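Local structure of cytosine deaminase (Klebsiella pneumoniae, 4R85) at residues 2-7 with 40-45; 7-12 with 45-50; 62-67 with 81-86. The protein probably catalyses the hydrolytic deamination of cytosine and 5-methylcytosine, using an iron(II) centre in an amidohydrolase fold. All blocks are in the same frame, centred on the assembly; numbering follows the deposited sequence.

Contact 1 of 3, residues 2-7 with 40-45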
# COMPACT_ATOMS: atom_id res chain seq x y z
N LYS A 2 18.13 19.01 23.76
CA LYS A 2 18.31 17.65 24.25
C LYS A 2 17.07 16.81 23.99
O LYS A 2 15.94 17.27 24.16
CB LYS A 2 18.63 17.68 25.75
CG LYS A 2 18.83 16.30 26.37
CD LYS A 2 18.87 16.39 27.90
CE LYS A 2 20.06 17.20 28.39
NZ LYS A 2 21.35 16.49 28.19
N ILE A 3 17.28 15.56 23.57
CA ILE A 3 16.19 14.61 23.42
C ILE A 3 16.46 13.43 24.33
O ILE A 3 17.54 12.84 24.27
CB ILE A 3 16.08 14.09 21.98
CG1 ILE A 3 15.93 15.26 20.99
CG2 ILE A 3 14.90 13.14 21.87
CD1 ILE A 3 16.14 14.86 19.55
N ILE A 4 15.51 13.09 25.19
CA ILE A 4 15.67 11.95 26.09
C ILE A 4 14.68 10.82 25.77
O ILE A 4 13.70 11.04 25.05
CB ILE A 4 15.50 12.33 27.57
CG1 ILE A 4 14.08 12.86 27.86
CG2 ILE A 4 16.56 13.36 28.00
CD1 ILE A 4 13.81 13.10 29.35
N ASN A 5 14.96 9.64 26.31
CA ASN A 5 14.07 8.48 26.21
C ASN A 5 13.83 8.06 24.77
O ASN A 5 12.73 7.62 24.41
CB ASN A 5 12.74 8.76 26.91
CG ASN A 5 12.88 8.95 28.40
OD1 ASN A 5 13.77 8.37 29.04
ND2 ASN A 5 12.01 9.77 28.97
N ALA A 6 14.85 8.20 23.93
CA ALA A 6 14.70 7.89 22.52
C ALA A 6 15.24 6.50 22.23
O ALA A 6 16.29 6.11 22.76
CB ALA A 6 15.42 8.91 21.67
N ARG A 7 14.52 5.75 21.41
CA ARG A 7 15.06 4.51 20.88
C ARG A 7 15.88 4.80 19.64
O ARG A 7 15.60 5.75 18.91
CB ARG A 7 13.93 3.54 20.53
CG ARG A 7 13.03 3.19 21.71
CD ARG A 7 13.66 2.16 22.61
NE ARG A 7 13.89 0.90 21.90
CZ ARG A 7 13.00 -0.08 21.83
NH1 ARG A 7 13.31 -1.19 21.16
NH2 ARG A 7 11.82 0.03 22.42
N ALA A 40 13.82 19.36 28.03
CA ALA A 40 14.32 18.51 26.96
C ALA A 40 13.12 17.91 26.24
O ALA A 40 12.03 17.84 26.80
CB ALA A 40 15.20 17.41 27.52
N ILE A 41 13.32 17.49 25.00
CA ILE A 41 12.25 16.80 24.28
C ILE A 41 12.17 15.36 24.75
O ILE A 41 13.16 14.63 24.70
CB ILE A 41 12.48 16.84 22.76
CG1 ILE A 41 12.36 18.28 22.25
CG2 ILE A 41 11.49 15.95 22.05
CD1 ILE A 41 12.71 18.45 20.80
N ASP A 42 11.01 14.96 25.25
CA ASP A 42 10.82 13.59 25.72
C ASP A 42 10.26 12.72 24.60
O ASP A 42 9.09 12.84 24.23
CB ASP A 42 9.90 13.56 26.94
CG ASP A 42 9.89 12.20 27.65
OD1 ASP A 42 10.43 11.21 27.10
OD2 ASP A 42 9.34 12.12 28.76
N ALA A 43 11.11 11.85 24.06
CA ALA A 43 10.71 10.95 22.99
C ALA A 43 9.74 9.87 23.50
O ALA A 43 9.08 9.21 22.70
CB ALA A 43 11.92 10.31 22.35
N GLN A 44 9.69 9.71 24.82
CA GLN A 44 8.76 8.77 25.45
C GLN A 44 8.88 7.35 24.90
O GLN A 44 7.88 6.65 24.75
CB GLN A 44 7.31 9.27 25.30
CG GLN A 44 7.02 10.56 26.06
CD GLN A 44 5.56 10.97 26.00
OE1 GLN A 44 4.96 11.00 24.93
NE2 GLN A 44 4.99 11.29 27.15
N GLY A 45 10.12 6.93 24.61
CA GLY A 45 10.38 5.60 24.11
C GLY A 45 10.18 5.46 22.61
O GLY A 45 10.22 4.36 22.07
O HOH W 1 10.36 1.76 23.39
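The flat groups that meet are the amide of Asn5 and the carboxylate of Asp42, with planes 50° apart. Asn5 ND2 gives a hydrogen bond of 2.8 Å to Asp42 OD1. The acceptor lies close to the amide plane, while the donor stands above the carboxylate plane. The backbone N of Gln44 reaches Asp42 OD1 from the opposite face, also at 2.8 Å, and forms an Asx turn. With CG anti to the backbone N (chi1 -168°), Asp42 brings its carboxylate to the Asn5 amide. The other end of the Asn5 amide is held too: OD1 accepts from the backbone N of Gln34.

Up to the corner that the chain turns at Asn5, the two segments run parallel. Ile41 N bonds to Lys2 O, and Ile4 N bonds to Ile41 O at 2.9 Å. Ala43 N continues the pattern to Ile4 O. At the corner, Gly45 N bonds to Asn5 O at 2.7 Å. Ile3 and Ile41 lie side by side on one face, which packs on Ile374 of strand 372-375. Ala43 CB touches Ile3 CG2 at 4.1 Å and Ala6 CB at 3.8 Å. Ala40 CB rests against the aliphatic chain of Lys2, whose NZ forms a salt bridge with Asp18. At the far end a water joins Arg7 NH2 to Gly45 O.

Strand 41-42 is thus the parallel edge partner of strand 2-7 in the small mixed sheet. Two N-H donors on opposite faces of one carboxylate oxygen would stabilise its negative charge. They tie the corner at Asn5 to the turn after Asp42.

Contact 2 of 3, residues 7-12 with 45-50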
# COMPACT_ATOMS: atom_id res chain seq x y z
N ARG A 7 14.52 5.75 21.41
CA ARG A 7 15.06 4.51 20.88
C ARG A 7 15.88 4.80 19.64
O ARG A 7 15.60 5.75 18.91
CB ARG A 7 13.93 3.54 20.53
CG ARG A 7 13.03 3.19 21.71
CD ARG A 7 13.66 2.16 22.61
NE ARG A 7 13.89 0.90 21.90
CZ ARG A 7 13.00 -0.08 21.83
NH1 ARG A 7 13.31 -1.19 21.16
NH2 ARG A 7 11.82 0.03 22.42
N LEU A 8 16.90 3.98 19.41
CA LEU A 8 17.61 4.02 18.13
C LEU A 8 17.35 2.70 17.42
O LEU A 8 16.93 1.73 18.04
CB LEU A 8 19.11 4.25 18.36
CG LEU A 8 19.44 5.61 18.97
CD1 LEU A 8 20.93 5.70 19.28
CD2 LEU A 8 19.00 6.76 18.04
N ARG A 9 17.57 2.68 16.11
CA ARG A 9 17.18 1.52 15.30
C ARG A 9 17.93 0.25 15.69
O ARG A 9 19.15 0.26 15.85
CB ARG A 9 17.35 1.80 13.81
CG ARG A 9 16.29 2.74 13.25
CD ARG A 9 16.34 2.78 11.72
NE ARG A 9 16.24 1.42 11.18
CZ ARG A 9 17.01 0.94 10.21
NH1 ARG A 9 17.94 1.72 9.66
NH2 ARG A 9 16.84 -0.30 9.79
N ARG A 10 17.17 -0.83 15.85
CA ARG A 10 17.74 -2.16 16.12
C ARG A 10 18.58 -2.22 17.40
O ARG A 10 19.54 -2.98 17.48
CB ARG A 10 18.54 -2.66 14.92
CG ARG A 10 17.71 -2.77 13.65
CD ARG A 10 18.57 -3.12 12.44
NE ARG A 10 18.93 -4.53 12.39
CZ ARG A 10 19.67 -5.08 11.43
NH1 ARG A 10 20.14 -4.32 10.45
NH2 ARG A 10 19.95 -6.37 11.47
N GLN A 11 18.21 -1.40 18.39
CA GLN A 11 18.83 -1.46 19.71
C GLN A 11 17.75 -1.46 20.78
O GLN A 11 16.65 -0.94 20.56
CB GLN A 11 19.78 -0.28 19.93
CG GLN A 11 20.95 -0.25 18.97
CD GLN A 11 22.01 0.75 19.39
OE1 GLN A 11 22.23 1.76 18.73
NE2 GLN A 11 22.68 0.46 20.50
N GLU A 12 18.04 -2.06 21.93
CA GLU A 12 17.02 -2.13 22.98
C GLU A 12 17.11 -0.97 23.98
O GLU A 12 16.12 -0.64 24.63
CB GLU A 12 17.06 -3.48 23.71
CG GLU A 12 15.72 -3.86 24.33
CD GLU A 12 15.80 -5.09 25.23
OE1 GLU A 12 16.59 -6.01 24.92
OE2 GLU A 12 15.07 -5.13 26.24
N GLY A 45 10.12 6.93 24.61
CA GLY A 45 10.38 5.60 24.11
C GLY A 45 10.18 5.46 22.61
O GLY A 45 10.22 4.36 22.07
N ARG A 46 9.98 6.57 21.93
CA ARG A 46 9.83 6.52 20.48
C ARG A 46 11.17 6.52 19.76
O ARG A 46 12.18 6.98 20.29
CB ARG A 46 8.98 7.68 19.99
CG ARG A 46 7.54 7.56 20.39
CD ARG A 46 6.78 8.80 20.05
NE ARG A 46 5.42 8.75 20.57
CZ ARG A 46 4.99 9.47 21.61
NH1 ARG A 46 5.82 10.29 22.22
NH2 ARG A 46 3.74 9.36 22.02
N LEU A 47 11.16 6.00 18.55
CA LEU A 47 12.34 5.90 17.72
C LEU A 47 12.84 7.26 17.20
O LEU A 47 12.06 8.05 16.67
CB LEU A 47 11.99 4.99 16.55
CG LEU A 47 13.00 4.30 15.65
CD1 LEU A 47 14.00 3.52 16.46
CD2 LEU A 47 12.23 3.39 14.71
N ALA A 48 14.13 7.53 17.36
CA ALA A 48 14.77 8.66 16.67
C ALA A 48 15.56 8.11 15.48
O ALA A 48 16.35 7.18 15.63
CB ALA A 48 15.70 9.42 17.62
N ILE A 49 15.35 8.69 14.30
CA ILE A 49 16.03 8.23 13.09
C ILE A 49 16.53 9.42 12.30
O ILE A 49 16.03 10.54 12.46
CB ILE A 49 15.09 7.44 12.16
CG1 ILE A 49 13.83 8.27 11.87
CG2 ILE A 49 14.71 6.10 12.77
CD1 ILE A 49 13.00 7.72 10.74
N PRO A 50 17.53 9.20 11.43
CA PRO A 50 17.87 10.26 10.48
C PRO A 50 16.69 10.47 9.51
O PRO A 50 15.79 9.62 9.44
CB PRO A 50 19.10 9.68 9.76
CG PRO A 50 18.94 8.18 9.90
CD PRO A 50 18.38 8.01 11.28
O HOH W 1 10.36 1.76 23.39
O HOH W 2 18.04 5.21 14.80
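Arg7 bridges to Leu47 through its backbone: its N bonds to Arg46 O at 2.9 Å, and its O accepts from Ala48 N at 2.8 Å. The second bond is nearly straight (173° at the hydrogen). In the first, the donor stands above the carbonyl plane. The Arg7 guanidinium leads away from residues 45-50; NH1 makes a weak bond to Gln11 O, which lies at the edge of the guanidinium, in its plane.

The side chain of Leu8 sets out away from residues 45-50, but its CD2 returns to lie 3.6 Å from Ala48 O. Leu47 CD1 approaches the backbone of Leu8 from strand 47-57, 3.6 Å from Leu8 C. Leu8 opens a type II turn that ends at Gln11. This turn leads from strand 2-7 to strand 14-20 of the small sheet, while strand 47-57 runs on into the TIM-barrel fold of the amidohydrolases.

Arg9 is linked to Ala48 by a water that accepts from Arg9 N and donates to Ala48 O. Its CG, anti to the carbonyl carbon (chi1 -73°), meets Ile49 CG2 at 3.7 Å and Leu47 CD1 at 4.0 Å. Arg9 crosses both side chains obliquely. Its guanidinium continues past these apolar groups, and NH2 forms salt bridges with Asp346 and Asp380.

Contact 3 of 3, residues 62-67 with 81-86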
# COMPACT_ATOMS: atom_id res chain seq x y z
N THR A 62 5.30 17.09 -11.28
CA THR A 62 4.39 16.88 -10.16
C THR A 62 3.12 17.76 -10.24
O THR A 62 3.18 18.91 -10.68
CB THR A 62 5.11 17.07 -8.81
OG1 THR A 62 4.27 16.60 -7.74
CG2 THR A 62 5.45 18.54 -8.59
N LEU A 63 1.99 17.19 -9.84
CA LEU A 63 0.72 17.93 -9.75
C LEU A 63 0.19 18.37 -11.12
O LEU A 63 -0.50 19.38 -11.21
CB LEU A 63 0.82 19.13 -8.81
CG LEU A 63 1.51 18.89 -7.46
CD1 LEU A 63 1.51 20.14 -6.60
CD2 LEU A 63 0.82 17.73 -6.74
N THR A 64 0.54 17.64 -12.18
CA THR A 64 0.06 17.99 -13.53
C THR A 64 -0.85 16.91 -14.11
O THR A 64 -1.19 16.96 -15.29
CB THR A 64 1.22 18.23 -14.53
OG1 THR A 64 1.95 17.01 -14.75
CG2 THR A 64 2.18 19.31 -14.04
N ALA A 65 -1.24 15.94 -13.28
CA ALA A 65 -2.16 14.89 -13.71
C ALA A 65 -3.43 15.45 -14.37
O ALA A 65 -4.12 16.29 -13.79
CB ALA A 65 -2.53 14.00 -12.53
N GLY A 66 -3.71 14.97 -15.58
CA GLY A 66 -4.90 15.35 -16.33
C GLY A 66 -4.79 16.60 -17.19
O GLY A 66 -5.77 17.03 -17.80
N GLU A 67 -3.60 17.19 -17.22
CA GLU A 67 -3.35 18.41 -17.99
C GLU A 67 -2.49 18.11 -19.21
O GLU A 67 -1.33 17.74 -19.06
CB GLU A 67 -2.59 19.43 -17.13
CG GLU A 67 -3.29 19.83 -15.83
CD GLU A 67 -2.43 20.72 -14.95
OE1 GLU A 67 -1.25 20.96 -15.29
OE2 GLU A 67 -2.94 21.19 -13.90
N THR A 81 3.69 10.73 -23.78
CA THR A 81 2.89 11.51 -24.73
C THR A 81 2.16 12.66 -24.03
O THR A 81 2.15 13.79 -24.53
CB THR A 81 1.88 10.63 -25.47
OG1 THR A 81 2.59 9.67 -26.26
CG2 THR A 81 0.97 11.48 -26.37
N ARG A 82 1.56 12.37 -22.88
CA ARG A 82 0.79 13.37 -22.15
C ARG A 82 1.71 14.46 -21.60
O ARG A 82 1.36 15.64 -21.60
CB ARG A 82 0.01 12.73 -21.00
CG ARG A 82 -1.04 11.73 -21.44
CD ARG A 82 -2.23 12.39 -22.15
NE ARG A 82 -3.03 11.37 -22.81
CZ ARG A 82 -3.17 11.26 -24.13
NH1 ARG A 82 -3.90 10.27 -24.63
NH2 ARG A 82 -2.61 12.14 -24.95
N TRP A 83 2.89 14.04 -21.13
CA TRP A 83 3.87 14.98 -20.61
C TRP A 83 4.34 15.91 -21.71
O TRP A 83 4.52 17.11 -21.49
CB TRP A 83 5.06 14.23 -19.99
CG TRP A 83 6.18 15.13 -19.56
CD1 TRP A 83 7.48 15.07 -19.98
CD2 TRP A 83 6.09 16.22 -18.63
NE1 TRP A 83 8.21 16.06 -19.36
CE2 TRP A 83 7.39 16.78 -18.53
CE3 TRP A 83 5.05 16.79 -17.89
CZ2 TRP A 83 7.67 17.88 -17.71
CZ3 TRP A 83 5.33 17.89 -17.07
CH2 TRP A 83 6.63 18.41 -16.99
N SER A 84 4.55 15.35 -22.89
CA SER A 84 4.92 16.16 -24.05
C SER A 84 3.88 17.26 -24.34
O SER A 84 4.23 18.39 -24.66
CB SER A 84 5.12 15.26 -25.28
OG SER A 84 5.56 16.02 -26.38
N GLN A 85 2.60 16.93 -24.22
CA GLN A 85 1.53 17.93 -24.36
C GLN A 85 1.62 19.00 -23.28
O GLN A 85 1.40 20.19 -23.55
CB GLN A 85 0.17 17.26 -24.25
CG GLN A 85 -0.17 16.32 -25.37
CD GLN A 85 -1.53 15.69 -25.16
OE1 GLN A 85 -1.69 14.86 -24.27
NE2 GLN A 85 -2.51 16.09 -25.96
N ARG A 86 1.90 18.57 -22.05
CA ARG A 86 1.95 19.47 -20.91
C ARG A 86 3.14 20.42 -21.01
O ARG A 86 3.07 21.56 -20.55
CB ARG A 86 2.01 18.67 -19.60
CG ARG A 86 2.01 19.52 -18.32
CD ARG A 86 0.85 20.53 -18.33
NE ARG A 86 0.72 21.20 -17.03
CZ ARG A 86 1.40 22.29 -16.68
NH1 ARG A 86 1.22 22.83 -15.48
NH2 ARG A 86 2.28 22.83 -17.51
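Arg86 CG is anti to its backbone N (chi1 -178°), and the bend at chi2 (51°) sets CD 3.6 Å from Glu67 O. Glu67 is extended beyond CG, and the two side chains lie side by side, pointing the same way. Glu67 OE1 meets the guanidinium at its edge, in plane. Arg86 NE gives Glu67 OE1 a salt-bridge hydrogen bond of 2.6 Å, reaching the oxygen nearly along its C-O axis. Arg86 NH1 adds a weak bond of 3.1 Å to Glu67 OE1. Asp94 is a second acidic partner of NH1, so two carboxylates probably share the charge of Arg86.

Thr64 packs beside this pair. Its CG2 lies 3.8 Å from Arg86 NE, obliquely to the guanidinium, and its OG1 bonds to Ala61 O. Trp83 CZ3 lies 4.2 Å from Thr64 OG1. Trp83 NE1 bonds to Asp119, and its ring meets that of Trp314.

A type II turn from Thr64 to Glu67 presents both side chains to helix 76-87. The loop follows strand 47-57, which carries the iron ligand His56; His58, another ligand, comes just after it. Trp314 lines the 5-methylcytosine pocket. The Trp83 side chain, about 7 Å from the bound 5-methylcytosine, probably belongs to the pocket's second shell in this amidohydrolase barrel.

Overall arrangement
Contacts 1 and 2 are neighbours, with centres about 10 Å apart. They share Arg7, Gly45 and one water, and they touch through Ala6 against Arg46 and Ala48. Their segments alternate along the chain. Contact 1 lies in the small mixed sheet of strands 2-7, 14-20, 23-29 and 41-42. Contact 2 joins the end of strand 2-7 to strand 47-57 of the larger sheet. Contact 3 comes later in sequence, on the opposite side of the chain's centre, its centre about 45 Å from that of contact 1 and 41 Å from that of contact 2. Strand 47-57 starts beside the small sheet and reaches the iron ligand His56. The loop and helix 76-87 of contact 3 follow it, with the Trp83 side chain about 11 Å from the iron.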